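Local coordinates for choline binding protein PCPA (Streptococcus pneumoniae, PDB 4CP6) that probably binds choline at the pneumococcal cell surface and is a leucine-rich repeat protein and vaccine antigen, at residues 270-276 against 293-299; 262-268 against 285-291. All coordinates share one frame. Where two conformers were deposited one is given. Residues are numbered along the deposited sequence.

In a solenoid, each repeat meets the next at several places around its coil, and the two contacts illustrate this. Two successive leucine-rich repeats, offset by 23 residues, each give one segment to interaction 2 and then one to interaction 1, so the segments alternate along the chain. Interaction 1 joins short parallel strands; interaction 2 joins the turns that precede them. Their centres lie about 12 Å apart, and apolar side chains fill the space between: I297 CD1 is 3.5 Å from F288 CZ, L274 CD2 is 3.6 Å from F288 CE1, and L271 CD2 is 3.8 Å from F265 CE2.

Interaction 1. Residues 270-276 against 293-299; sequences YLKKLEL and KLEEISL
Strands 273-275 and 296-298 run parallel, axes 4.8 Å apart and at 3°, pairing K273 with E296, L274 with I297 and E275 with S298. Before them, K272 (phi/psi -109/-33) and E295 (-105/-35) leave the extended conformation, and K272 O accepts from both E295 N (2.8 Å) and E296 N (3.2 Å). The ladder continues with L274 N to E296 O, S298 N to L274 O and L276 N to S298 O (3.0, 2.9 and 3.1 Å); L271 O to L294 N (3.1 Å) is too poorly angled. K273 and E275 direct backbone bonds the other way, to strand 250-252 and its flanks, as in the stacked sheet of a BspA-type leucine-rich repeat solenoid. L274 (tp), on the inner face, has CD2 3.9 Å from I297 CD1. Solvent serves charges and backbone ends alike, at 2.7-3.1 Å: water 1 bridges K293 NZ and Y270 O, water 2 K293 N and L271 O, water 3 K293 NZ and K272 NZ, water 4 K272 NZ and E295 OE2, water 5 L276 O and S298 OG.

Interaction 2. Residues 262-268 against 285-291; sequences SYSFNKN and TFAFADA
These are the non-strand turns of successive BspA-type leucine-rich repeats, carrying the chain from strand 259-260 to 273-275 and from 282-283 to 296-298. Each coils through a type I turn (Y263-N266, F286-A289) and an overlapping type II turn (F265-N268, F288-A291). Phi is near +60° at Y263 and F286, which open the type I turns, and at K267 and D290, third in the type II turns, where it is expected. Backbone hydrogen bonds run from Y263 N to T285 O (2.9 Å), F265 N to A287 O (2.8 Å) and K267 N to A289 O (3.0 Å). The Y263 and F286 rings, both m, are nearly parallel (6°) but slid apart, centroids 4.6 Å apart; F286 CB makes a CH-pi contact. Y263 OH is hydrogen-bonded to R207 NE. F265 and F288 meet obliquely (51°). K267 NZ forms a salt bridge with D290 OD2 (2.8 Å). Backbone bonds thus hold the coils in register, F265 and F288 bury apolar contact against L260, and the ion pair joins partly exposed residues.

Interaction 1. Residues 270-276 against 293-299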
loop_
_atom_site.group_PDB
_atom_site.type_symbol
_atom_site.label_atom_id
_atom_site.label_comp_id
_atom_site.label_asym_id
_atom_site.label_seq_id
_atom_site.Cartn_x
_atom_site.Cartn_y
_atom_site.Cartn_z
ATOM N N TYR A 270 2.257 -10.701 14.018
ATOM C CA TYR A 270 2.141 -11.944 14.782
ATOM C C TYR A 270 2.799 -13.155 14.205
ATOM O O TYR A 270 3.082 -14.097 14.951
ATOM C CB TYR A 270 0.647 -12.259 15.018
ATOM C CG TYR A 270 -0.061 -11.171 15.785
ATOM C CD1 TYR A 270 0.274 -10.888 17.108
ATOM C CD2 TYR A 270 -1.019 -10.366 15.171
ATOM C CE1 TYR A 270 -0.340 -9.849 17.801
ATOM C CE2 TYR A 270 -1.670 -9.355 15.870
ATOM C CZ TYR A 270 -1.328 -9.096 17.186
ATOM O OH TYR A 270 -1.954 -8.073 17.869
ATOM N N LEU A 271 3.001 -13.207 12.883
ATOM C CA LEU A 271 3.556 -14.407 12.288
ATOM C C LEU A 271 5.000 -14.686 12.722
ATOM O O LEU A 271 5.857 -13.821 12.563
ATOM C CB LEU A 271 3.458 -14.247 10.754
ATOM C CG LEU A 271 3.784 -15.446 9.910
ATOM C CD1 LEU A 271 2.840 -16.631 10.214
ATOM C CD2 LEU A 271 3.685 -15.108 8.433
ATOM N N LYS A 272 5.281 -15.917 13.189
ATOM C CA LYS A 272 6.620 -16.317 13.603
ATOM C C LYS A 272 7.262 -17.289 12.653
ATOM O O LYS A 272 8.482 -17.276 12.524
ATOM C CB LYS A 272 6.580 -16.980 15.008
ATOM C CG LYS A 272 6.107 -16.049 16.118
ATOM C CD LYS A 272 6.118 -16.759 17.501
ATOM C CE LYS A 272 5.904 -15.725 18.583
ATOM N NZ LYS A 272 5.966 -16.309 19.961
ATOM N N LYS A 273 6.484 -18.170 11.997
ATOM C CA LYS A 273 7.044 -19.176 11.113
ATOM C C LYS A 273 6.281 -19.165 9.797
ATOM O O LYS A 273 5.052 -19.293 9.801
ATOM C CB LYS A 273 6.967 -20.559 11.795
ATOM C CG LYS A 273 7.476 -21.716 10.936
ATOM C CD LYS A 273 7.486 -23.026 11.714
ATOM C CE LYS A 273 7.847 -24.179 10.807
ATOM N NZ LYS A 273 7.754 -25.485 11.505
ATOM N N LEU A 274 7.001 -19.000 8.698
ATOM C CA LEU A 274 6.382 -18.954 7.378
ATOM C C LEU A 274 7.026 -19.988 6.499
ATOM O O LEU A 274 8.261 -20.013 6.351
ATOM C CB LEU A 274 6.545 -17.556 6.792
ATOM C CG LEU A 274 6.044 -17.340 5.369
ATOM C CD1 LEU A 274 4.521 -17.655 5.243
ATOM C CD2 LEU A 274 6.287 -15.912 4.960
ATOM N N GLU A 275 6.207 -20.887 5.946
ATOM C CA GLU A 275 6.729 -21.875 5.019
ATOM C C GLU A 275 6.239 -21.557 3.635
ATOM O O GLU A 275 5.019 -21.549 3.430
ATOM C CB GLU A 275 6.347 -23.302 5.412
ATOM C CG GLU A 275 7.181 -23.789 6.578
ATOM C CD GLU A 275 6.811 -25.194 6.971
ATOM O OE1 GLU A 275 5.764 -25.356 7.637
ATOM O OE2 GLU A 275 7.489 -26.135 6.500
ATOM N N LEU A 276 7.149 -21.220 2.720
ATOM C CA LEU A 276 6.779 -20.960 1.328
ATOM C C LEU A 276 6.781 -22.270 0.584
ATOM O O LEU A 276 7.430 -23.254 0.995
ATOM C CB LEU A 276 7.670 -19.914 0.668
ATOM C CG LEU A 276 7.722 -18.572 1.409
ATOM C CD1 LEU A 276 8.612 -17.598 0.699
ATOM C CD2 LEU A 276 6.345 -17.948 1.554
ATOM N N LYS A 293 7.754 -10.166 14.022
ATOM C CA LYS A 293 7.817 -11.384 14.827
ATOM C C LYS A 293 8.363 -12.587 14.040
ATOM O O LYS A 293 8.613 -13.635 14.625
ATOM C CB LYS A 293 6.445 -11.743 15.402
ATOM C CG LYS A 293 6.102 -10.966 16.666
ATOM C CD LYS A 293 5.168 -11.841 17.492
ATOM C CE LYS A 293 4.399 -11.147 18.580
ATOM N NZ LYS A 293 3.664 -12.159 19.409
ATOM N N LEU A 294 8.578 -12.442 12.705
ATOM C CA LEU A 294 9.031 -13.540 11.859
ATOM C C LEU A 294 10.373 -14.068 12.342
ATOM O O LEU A 294 11.328 -13.298 12.403
ATOM C CB LEU A 294 9.119 -13.081 10.396
ATOM C CG LEU A 294 9.424 -14.160 9.375
ATOM C CD1 LEU A 294 8.239 -15.156 9.236
ATOM C CD2 LEU A 294 9.761 -13.527 8.021
ATOM N N GLU A 295 10.431 -15.344 12.721
ATOM C CA GLU A 295 11.655 -15.960 13.246
ATOM C C GLU A 295 12.294 -16.856 12.220
ATOM O O GLU A 295 13.518 -17.007 12.181
ATOM C CB GLU A 295 11.329 -16.798 14.492
ATOM C CG GLU A 295 10.907 -15.950 15.681
ATOM C CD GLU A 295 10.480 -16.720 16.916
ATOM O OE1 GLU A 295 10.491 -17.971 16.867
ATOM O OE2 GLU A 295 10.061 -16.070 17.903
ATOM N N GLU A 296 11.444 -17.527 11.427
ATOM C CA GLU A 296 11.906 -18.483 10.451
ATOM C C GLU A 296 11.082 -18.427 9.191
ATOM O O GLU A 296 9.877 -18.258 9.238
ATOM C CB GLU A 296 11.942 -19.919 11.011
ATOM C CG GLU A 296 10.786 -20.328 11.880
ATOM C CD GLU A 296 10.997 -21.675 12.547
ATOM O OE1 GLU A 296 11.290 -22.661 11.831
ATOM O OE2 GLU A 296 10.850 -21.745 13.787
ATOM N N ILE A 297 11.770 -18.536 8.062
ATOM C CA ILE A 297 11.136 -18.553 6.757
ATOM C C ILE A 297 11.755 -19.626 5.907
ATOM O O ILE A 297 12.985 -19.701 5.834
ATOM C CB ILE A 297 11.154 -17.165 6.095
ATOM C CG1 ILE A 297 10.322 -17.192 4.781
ATOM C CG2 ILE A 297 12.599 -16.675 5.849
ATOM C CD1 ILE A 297 10.139 -15.902 4.213
ATOM N N SER A 298 10.936 -20.481 5.275
ATOM C CA SER A 298 11.469 -21.512 4.397
ATOM C C SER A 298 11.349 -21.002 2.954
ATOM O O SER A 298 10.230 -20.682 2.516
ATOM C CB SER A 298 10.699 -22.817 4.568
ATOM O OG SER A 298 11.202 -23.795 3.679
ATOM N N LEU A 299 12.470 -20.905 2.235
ATOM C CA LEU A 299 12.500 -20.416 0.855
ATOM C C LEU A 299 12.701 -21.600 -0.074
ATOM O O LEU A 299 13.589 -22.423 0.155
ATOM C CB LEU A 299 13.651 -19.425 0.678
ATOM C CG LEU A 299 13.597 -18.186 1.608
ATOM C CD1 LEU A 299 14.846 -17.325 1.407
ATOM C CD2 LEU A 299 12.325 -17.367 1.366
HETATM O O HOH W 1 2.439 -14.089 17.654
HETATM O O HOH W 2 5.963 -11.109 11.911
HETATM O O HOH W 3 5.980 -13.362 20.912
HETATM O O HOH W 4 8.972 -16.766 20.277
HETATM O O HOH W 5 10.366 -23.778 1.114
#

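Interaction 2. Residues 262-268 against 285-291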
loop_
_atom_site.group_PDB
_atom_site.type_symbol
_atom_site.label_atom_id
_atom_site.label_comp_id
_atom_site.label_asym_id
_atom_site.label_seq_id
_atom_site.Cartn_x
_atom_site.Cartn_y
_atom_site.Cartn_z
ATOM N N SER A 262 4.205 -7.267 -3.810
ATOM C CA SER A 262 4.921 -6.263 -3.060
ATOM C C SER A 262 4.097 -5.869 -1.827
ATOM O O SER A 262 2.853 -5.788 -1.904
ATOM C CB SER A 262 5.191 -5.050 -3.935
ATOM O OG SER A 262 4.031 -4.569 -4.593
ATOM N N TYR A 263 4.787 -5.649 -0.683
ATOM C CA TYR A 263 4.177 -5.254 0.597
ATOM C C TYR A 263 3.167 -6.287 1.145
ATOM O O TYR A 263 2.425 -5.971 2.096
ATOM C CB TYR A 263 3.494 -3.873 0.449
ATOM C CG TYR A 263 4.491 -2.736 0.357
ATOM C CD1 TYR A 263 5.001 -2.322 -0.874
ATOM C CD2 TYR A 263 4.944 -2.090 1.503
ATOM C CE1 TYR A 263 5.905 -1.269 -0.958
ATOM C CE2 TYR A 263 5.843 -1.030 1.427
ATOM C CZ TYR A 263 6.332 -0.638 0.196
ATOM O OH TYR A 263 7.212 0.440 0.161
ATOM N N SER A 264 3.195 -7.528 0.629
ATOM C CA SER A 264 2.176 -8.492 1.051
ATOM C C SER A 264 2.168 -8.876 2.528
ATOM O O SER A 264 1.093 -9.251 3.016
ATOM C CB SER A 264 2.217 -9.754 0.209
ATOM O OG SER A 264 3.536 -10.281 0.125
ATOM N N PHE A 265 3.315 -8.857 3.234
ATOM C CA PHE A 265 3.372 -9.150 4.686
ATOM C C PHE A 265 3.936 -7.934 5.401
ATOM O O PHE A 265 4.492 -8.054 6.501
ATOM C CB PHE A 265 4.243 -10.401 5.014
ATOM C CG PHE A 265 3.678 -11.710 4.534
ATOM C CD1 PHE A 265 3.709 -12.048 3.181
ATOM C CD2 PHE A 265 3.136 -12.626 5.437
ATOM C CE1 PHE A 265 3.233 -13.296 2.741
ATOM C CE2 PHE A 265 2.672 -13.871 4.997
ATOM C CZ PHE A 265 2.692 -14.187 3.651
ATOM N N ASN A 266 3.774 -6.747 4.820
ATOM C CA ASN A 266 4.273 -5.537 5.444
ATOM C C ASN A 266 3.609 -5.312 6.806
ATOM O O ASN A 266 2.399 -5.483 6.933
ATOM C CB ASN A 266 4.010 -4.349 4.526
ATOM C CG ASN A 266 4.583 -3.056 4.986
ATOM O OD1 ASN A 266 5.779 -2.969 5.401
ATOM N ND2 ASN A 266 3.843 -2.028 4.798
ATOM N N LYS A 267 4.395 -4.856 7.784
ATOM C CA LYS A 267 3.941 -4.515 9.149
ATOM C C LYS A 267 3.397 -5.708 9.912
ATOM O O LYS A 267 2.721 -5.512 10.919
ATOM C CB LYS A 267 2.884 -3.379 9.117
ATOM C CG LYS A 267 3.355 -2.061 8.470
ATOM C CD LYS A 267 4.446 -1.434 9.368
ATOM C CE LYS A 267 5.041 -0.147 8.900
ATOM N NZ LYS A 267 6.127 0.243 9.847
ATOM N N ASN A 268 3.667 -6.914 9.463
ATOM C CA ASN A 268 3.112 -8.090 10.099
ATOM C C ASN A 268 3.467 -8.136 11.582
ATOM O O ASN A 268 4.644 -8.061 11.941
ATOM C CB ASN A 268 3.604 -9.313 9.379
ATOM C CG ASN A 268 2.907 -10.541 9.877
ATOM O OD1 ASN A 268 3.258 -11.063 10.933
ATOM N ND2 ASN A 268 1.808 -10.910 9.226
ATOM N N THR A 285 8.778 -6.570 -3.733
ATOM C CA THR A 285 9.484 -5.553 -2.958
ATOM C C THR A 285 8.772 -5.307 -1.610
ATOM O O THR A 285 7.538 -5.283 -1.536
ATOM C CB THR A 285 9.732 -4.293 -3.819
ATOM O OG1 THR A 285 10.607 -3.408 -3.124
ATOM C CG2 THR A 285 8.449 -3.539 -4.125
ATOM N N PHE A 286 9.557 -5.117 -0.522
ATOM C CA PHE A 286 9.033 -4.901 0.824
ATOM C C PHE A 286 8.110 -6.025 1.287
ATOM O O PHE A 286 7.309 -5.806 2.213
ATOM C CB PHE A 286 8.323 -3.543 0.920
ATOM C CG PHE A 286 9.207 -2.322 0.837
ATOM C CD1 PHE A 286 9.638 -1.846 -0.394
ATOM C CD2 PHE A 286 9.561 -1.624 1.986
ATOM C CE1 PHE A 286 10.440 -0.708 -0.473
ATOM C CE2 PHE A 286 10.371 -0.491 1.907
ATOM C CZ PHE A 286 10.808 -0.050 0.681
ATOM N N ALA A 287 8.197 -7.241 0.686
ATOM C CA ALA A 287 7.224 -8.258 1.079
ATOM C C ALA A 287 7.172 -8.489 2.581
ATOM O O ALA A 287 6.068 -8.624 3.114
ATOM C CB ALA A 287 7.493 -9.570 0.368
ATOM N N PHE A 288 8.333 -8.572 3.264
ATOM C CA PHE A 288 8.349 -8.840 4.704
ATOM C C PHE A 288 8.815 -7.640 5.481
ATOM O O PHE A 288 9.215 -7.787 6.652
ATOM C CB PHE A 288 9.178 -10.097 5.045
ATOM C CG PHE A 288 8.931 -11.270 4.135
ATOM C CD1 PHE A 288 7.696 -11.908 4.119
ATOM C CD2 PHE A 288 9.925 -11.723 3.278
ATOM C CE1 PHE A 288 7.464 -12.979 3.250
ATOM C CE2 PHE A 288 9.689 -12.796 2.414
ATOM C CZ PHE A 288 8.445 -13.384 2.391
ATOM N N ALA A 289 8.752 -6.439 4.889
ATOM C CA ALA A 289 9.218 -5.256 5.585
ATOM C C ALA A 289 8.457 -5.038 6.888
ATOM O O ALA A 289 7.234 -5.012 6.903
ATOM C CB ALA A 289 9.131 -4.020 4.691
ATOM N N ASP A 290 9.181 -4.908 7.993
ATOM C CA ASP A 290 8.583 -4.694 9.323
ATOM C C ASP A 290 7.655 -5.854 9.751
ATOM O O ASP A 290 6.725 -5.632 10.551
ATOM C CB ASP A 290 7.923 -3.319 9.452
ATOM C CG ASP A 290 8.898 -2.159 9.302
ATOM O OD1 ASP A 290 10.108 -2.349 9.587
ATOM O OD2 ASP A 290 8.445 -1.053 8.918
ATOM N N ALA A 291 7.936 -7.091 9.288
ATOM C CA ALA A 291 7.255 -8.281 9.833
ATOM C C ALA A 291 8.116 -8.579 11.060
ATOM O O ALA A 291 9.175 -9.244 10.973
ATOM C CB ALA A 291 7.287 -9.434 8.847
#